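Local coordinates for protein transcriptional regulator, TetR family (Myxococcus xanthus, PDB 5K7F) that probably acts as a DNA-binding transcriptional regulator controlling alternative isovaleryl coenzyme A biosynthesis, with isovaleryl coenzyme A as its likely effector, at residues A[135-147]-A[156-168]. Sequence-based numbering, arbitrary orientation.
Sequences KKYVDFLEEAFSQ and PVDPTVGAFSFLG
Val157 opens the contact, its CG1 lying 3.9 Å from Phe145 CD1. Asp158 then N-caps helix 159-171: its OD1 accepts from Thr160 N at 3.0 Å, on the anti side and well out of the carboxylate plane, and pairs with Arg182 of the second subunit. In the first turn Pro159 packs its CB against Phe145 CB, while Thr160 OG1 gives Glu142 OE2 a weak bond of 2.8 Å; the stronger partner of the same hydroxyl is Arg182 of the second subunit. Gly162 CA sits over the centre of the Phe145 ring, 3.6 Å from its centroid and 12° off the normal, a CH-pi contact. Phe145 is thus a knob in the hole formed by Pro159, Gly162, Ala163 and Phe166; an alanine in its place would probably open a gap over Gly162 and leave Val157 without its aromatic neighbour. Ala163 CB meets Leu141 CB at 3.9 Å. The axes of the two helical segments approach to 8.1 Å, with 123° between their N-to-C directions. The CZ end of the Phe164 ring meets CG1 and CG2 of Val138, and the ring stacks on Trp176 of the second subunit. With CG anti to the backbone N (chi1 177°), the Phe166 ring is carried toward helix 125-150, where Leu141 CD2 lies over one face, offset toward the rim, a CH-pi contact. Leu167 CD2 finally reaches the Tyr137 ring edge, 3.7 Å from CE2. The chemistry implies a mainly apolar helix pair in the TetR-like C-terminal domain, with its polar margin tied into the dimer interface.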
loop_
_atom_site.group_PDB
_atom_site.type_symbol
_atom_site.label_atom_id
_atom_site.label_comp_id
_atom_site.label_asym_id
_atom_site.label_seq_id
_atom_site.Cartn_x
_atom_site.Cartn_y
_atom_site.Cartn_z
ATOM N N LYS A 135 -7.269 5.415 13.503
ATOM C CA LYS A 135 -7.879 4.247 14.130
ATOM C C LYS A 135 -9.396 4.368 14.200
ATOM O O LYS A 135 -10.087 3.342 14.225
ATOM C CB LYS A 135 -7.316 4.026 15.537
ATOM C CG LYS A 135 -7.945 2.813 16.241
ATOM C CD LYS A 135 -7.333 2.556 17.621
ATOM C CE LYS A 135 -7.903 1.284 18.240
ATOM N NZ LYS A 135 -9.321 1.421 18.646
ATOM N N LYS A 136 -9.932 5.583 14.262
ATOM C CA LYS A 136 -11.386 5.760 14.207
ATOM C C LYS A 136 -11.966 5.238 12.892
ATOM O O LYS A 136 -13.036 4.627 12.885
ATOM C CB LYS A 136 -11.748 7.213 14.433
ATOM C CG LYS A 136 -11.547 7.665 15.894
ATOM C CD LYS A 136 -12.423 8.859 16.263
ATOM C CE LYS A 136 -11.826 9.669 17.413
ATOM N NZ LYS A 136 -10.816 10.686 16.941
ATOM N N TYR A 137 -11.259 5.433 11.774
ATOM C CA TYR A 137 -11.717 4.860 10.509
ATOM C C TYR A 137 -11.682 3.335 10.529
ATOM O O TYR A 137 -12.644 2.671 10.112
ATOM C CB TYR A 137 -10.871 5.425 9.358
ATOM C CG TYR A 137 -11.432 5.083 7.989
ATOM C CD1 TYR A 137 -12.693 5.516 7.609
ATOM C CD2 TYR A 137 -10.701 4.349 7.079
ATOM C CE1 TYR A 137 -13.244 5.191 6.355
ATOM C CE2 TYR A 137 -11.219 4.023 5.832
ATOM C CZ TYR A 137 -12.500 4.468 5.467
ATOM O OH TYR A 137 -13.045 4.166 4.232
ATOM N N VAL A 138 -10.567 2.756 10.987
ATOM C CA VAL A 138 -10.468 1.306 11.076
ATOM C C VAL A 138 -11.575 0.752 11.968
ATOM O O VAL A 138 -12.188 -0.278 11.648
ATOM C CB VAL A 138 -9.076 0.877 11.586
ATOM C CG1 VAL A 138 -9.024 -0.631 11.800
ATOM C CG2 VAL A 138 -7.991 1.254 10.611
ATOM N N ASP A 139 -11.851 1.430 13.099
ATOM C CA ASP A 139 -12.921 0.991 13.999
ATOM C C ASP A 139 -14.258 0.943 13.270
ATOM O O ASP A 139 -15.069 0.022 13.464
ATOM C CB ASP A 139 -13.041 1.947 15.197
ATOM C CG ASP A 139 -11.885 1.854 16.177
ATOM O OD1 ASP A 139 -11.077 0.904 16.116
ATOM O OD2 ASP A 139 -11.798 2.763 17.028
ATOM N N PHE A 140 -14.530 1.974 12.473
ATOM C CA PHE A 140 -15.750 2.021 11.690
ATOM C C PHE A 140 -15.852 0.829 10.753
ATOM O O PHE A 140 -16.903 0.185 10.668
ATOM C CB PHE A 140 -15.775 3.326 10.913
ATOM C CG PHE A 140 -16.997 3.499 10.004
ATOM C CD1 PHE A 140 -18.182 4.023 10.482
ATOM C CD2 PHE A 140 -16.937 3.140 8.655
ATOM C CE1 PHE A 140 -19.281 4.224 9.622
ATOM C CE2 PHE A 140 -18.018 3.331 7.807
ATOM C CZ PHE A 140 -19.196 3.836 8.290
ATOM N N LEU A 141 -14.773 0.528 10.028
ATOM C CA LEU A 141 -14.803 -0.634 9.139
ATOM C C LEU A 141 -14.999 -1.924 9.937
ATOM O O LEU A 141 -15.797 -2.793 9.535
ATOM C CB LEU A 141 -13.517 -0.708 8.302
ATOM C CG LEU A 141 -13.209 0.477 7.362
ATOM C CD1 LEU A 141 -11.885 0.245 6.659
ATOM C CD2 LEU A 141 -14.288 0.617 6.363
ATOM N N GLU A 142 -14.319 -2.061 11.086
ATOM C CA GLU A 142 -14.460 -3.289 11.873
ATOM C C GLU A 142 -15.887 -3.473 12.378
ATOM O O GLU A 142 -16.433 -4.579 12.314
ATOM C CB GLU A 142 -13.467 -3.305 13.050
ATOM C CG GLU A 142 -12.028 -3.420 12.644
ATOM C CD GLU A 142 -11.041 -3.756 13.767
ATOM O OE1 GLU A 142 -11.440 -3.879 14.936
ATOM O OE2 GLU A 142 -9.838 -3.881 13.460
ATOM N N GLU A 143 -16.535 -2.400 12.835
ATOM C CA GLU A 143 -17.922 -2.522 13.287
ATOM C C GLU A 143 -18.835 -2.972 12.150
ATOM O O GLU A 143 -19.687 -3.837 12.339
ATOM C CB GLU A 143 -18.394 -1.195 13.892
ATOM N N ALA A 144 -18.649 -2.426 10.946
ATOM C CA ALA A 144 -19.466 -2.854 9.811
ATOM C C ALA A 144 -19.205 -4.311 9.436
ATOM O O ALA A 144 -20.154 -5.074 9.186
ATOM C CB ALA A 144 -19.225 -1.956 8.609
ATOM N N PHE A 145 -17.945 -4.726 9.395
ATOM C CA PHE A 145 -17.657 -6.135 9.130
ATOM C C PHE A 145 -18.310 -7.033 10.189
ATOM O O PHE A 145 -18.955 -8.026 9.850
ATOM C CB PHE A 145 -16.145 -6.351 9.038
ATOM C CG PHE A 145 -15.579 -6.174 7.654
ATOM C CD1 PHE A 145 -15.805 -7.098 6.678
ATOM C CD2 PHE A 145 -14.839 -5.041 7.337
ATOM C CE1 PHE A 145 -15.244 -6.930 5.422
ATOM C CE2 PHE A 145 -14.287 -4.888 6.099
ATOM C CZ PHE A 145 -14.501 -5.827 5.143
ATOM N N SER A 146 -18.234 -6.644 11.464
ATOM C CA SER A 146 -18.877 -7.406 12.545
ATOM C C SER A 146 -20.371 -7.586 12.338
ATOM O O SER A 146 -20.904 -8.692 12.491
ATOM C CB SER A 146 -18.626 -6.705 13.875
ATOM O OG SER A 146 -17.300 -6.978 14.267
ATOM N N GLN A 147 -21.071 -6.482 12.079
ATOM C CA GLN A 147 -22.513 -6.487 11.861
ATOM C C GLN A 147 -22.901 -7.303 10.641
ATOM O O GLN A 147 -23.829 -8.109 10.692
ATOM C CB GLN A 147 -22.988 -5.061 11.687
ATOM C CG GLN A 147 -22.806 -4.206 12.892
ATOM C CD GLN A 147 -23.105 -2.762 12.603
ATOM O OE1 GLN A 147 -23.440 -2.403 11.484
ATOM N NE2 GLN A 147 -22.964 -1.910 13.623
ATOM N N PRO A 156 -18.387 -15.145 6.758
ATOM C CA PRO A 156 -17.691 -14.806 8.006
ATOM C C PRO A 156 -16.219 -14.477 7.781
ATOM O O PRO A 156 -15.536 -15.130 6.986
ATOM C CB PRO A 156 -17.839 -16.070 8.854
ATOM C CG PRO A 156 -19.079 -16.700 8.358
ATOM C CD PRO A 156 -19.149 -16.397 6.878
ATOM N N VAL A 157 -15.746 -13.455 8.506
ATOM C CA VAL A 157 -14.357 -13.009 8.456
ATOM C C VAL A 157 -14.065 -12.288 9.765
ATOM O O VAL A 157 -14.954 -11.682 10.362
ATOM C CB VAL A 157 -14.102 -12.102 7.222
ATOM C CG1 VAL A 157 -14.778 -10.758 7.393
ATOM C CG2 VAL A 157 -12.631 -11.922 6.961
ATOM N N ASP A 158 -12.824 -12.414 10.237
ATOM C CA ASP A 158 -12.372 -11.629 11.377
ATOM C C ASP A 158 -12.455 -10.153 11.008
ATOM O O ASP A 158 -11.936 -9.768 9.952
ATOM C CB ASP A 158 -10.947 -11.982 11.757
ATOM C CG ASP A 158 -10.462 -11.210 12.957
ATOM O OD1 ASP A 158 -10.067 -10.036 12.792
ATOM O OD2 ASP A 158 -10.464 -11.786 14.075
ATOM N N PRO A 159 -13.128 -9.315 11.814
ATOM C CA PRO A 159 -13.367 -7.919 11.375
ATOM C C PRO A 159 -12.099 -7.120 11.101
ATOM O O PRO A 159 -12.134 -6.207 10.257
ATOM C CB PRO A 159 -14.151 -7.305 12.540
ATOM C CG PRO A 159 -14.706 -8.439 13.306
ATOM C CD PRO A 159 -13.846 -9.640 13.063
ATOM N N THR A 160 -10.995 -7.395 11.821
ATOM C CA THR A 160 -9.731 -6.714 11.562
ATOM C C THR A 160 -9.155 -7.152 10.222
ATOM O O THR A 160 -8.616 -6.335 9.477
ATOM C CB THR A 160 -8.737 -6.999 12.703
ATOM O OG1 THR A 160 -9.349 -6.636 13.955
ATOM C CG2 THR A 160 -7.455 -6.214 12.546
ATOM N N VAL A 161 -9.229 -8.454 9.922
ATOM C CA VAL A 161 -8.842 -8.941 8.603
ATOM C C VAL A 161 -9.670 -8.245 7.526
ATOM O O VAL A 161 -9.136 -7.719 6.532
ATOM C CB VAL A 161 -8.999 -10.470 8.547
ATOM C CG1 VAL A 161 -8.698 -11.023 7.154
ATOM C CG2 VAL A 161 -8.079 -11.126 9.587
ATOM N N GLY A 162 -10.990 -8.253 7.699
ATOM C CA GLY A 162 -11.873 -7.564 6.750
ATOM C C GLY A 162 -11.443 -6.126 6.555
ATOM O O GLY A 162 -11.201 -5.690 5.436
ATOM N N ALA A 163 -11.236 -5.410 7.665
ATOM C CA ALA A 163 -10.901 -3.989 7.618
ATOM C C ALA A 163 -9.609 -3.725 6.852
ATOM O O ALA A 163 -9.562 -2.840 5.974
ATOM C CB ALA A 163 -10.803 -3.449 9.047
ATOM N N PHE A 164 -8.522 -4.428 7.197
ATOM C CA PHE A 164 -7.264 -4.134 6.543
ATOM C C PHE A 164 -7.154 -4.769 5.153
ATOM O O PHE A 164 -6.309 -4.342 4.363
ATOM C CB PHE A 164 -6.092 -4.557 7.445
ATOM C CG PHE A 164 -5.840 -3.593 8.590
ATOM C CD1 PHE A 164 -5.320 -2.341 8.367
ATOM C CD2 PHE A 164 -6.155 -3.947 9.883
ATOM C CE1 PHE A 164 -5.116 -1.478 9.408
ATOM C CE2 PHE A 164 -5.935 -3.083 10.926
ATOM C CZ PHE A 164 -5.419 -1.859 10.691
ATOM N N SER A 165 -7.971 -5.756 4.818
ATOM C CA SER A 165 -8.023 -6.216 3.425
ATOM C C SER A 165 -8.607 -5.115 2.554
ATOM O O SER A 165 -8.042 -4.731 1.500
ATOM C CB SER A 165 -8.858 -7.492 3.318
ATOM O OG SER A 165 -8.201 -8.576 3.990
ATOM N N PHE A 166 -9.734 -4.593 3.008
ATOM C CA PHE A 166 -10.384 -3.419 2.430
ATOM C C PHE A 166 -9.393 -2.266 2.275
ATOM O O PHE A 166 -9.275 -1.651 1.197
ATOM C CB PHE A 166 -11.543 -3.074 3.358
ATOM C CG PHE A 166 -12.341 -1.822 3.003
ATOM C CD1 PHE A 166 -11.775 -0.549 2.957
ATOM C CD2 PHE A 166 -13.689 -1.945 2.862
ATOM C CE1 PHE A 166 -12.598 0.595 2.690
ATOM C CE2 PHE A 166 -14.491 -0.832 2.612
ATOM C CZ PHE A 166 -13.905 0.434 2.541
ATOM N N LEU A 167 -8.716 -1.905 3.368
ATOM C CA LEU A 167 -7.796 -0.779 3.318
ATOM C C LEU A 167 -6.642 -1.021 2.347
ATOM O O LEU A 167 -6.288 -0.129 1.566
ATOM C CB LEU A 167 -7.266 -0.474 4.717
ATOM C CG LEU A 167 -8.169 0.371 5.597
ATOM C CD1 LEU A 167 -7.558 0.450 7.010
ATOM C CD2 LEU A 167 -8.400 1.770 4.999
ATOM N N GLY A 168 -6.001 -2.202 2.395
ATOM C CA GLY A 168 -4.920 -2.467 1.456
ATOM C C GLY A 168 -5.387 -2.408 0.009
ATOM O O GLY A 168 -4.711 -1.844 -0.854
#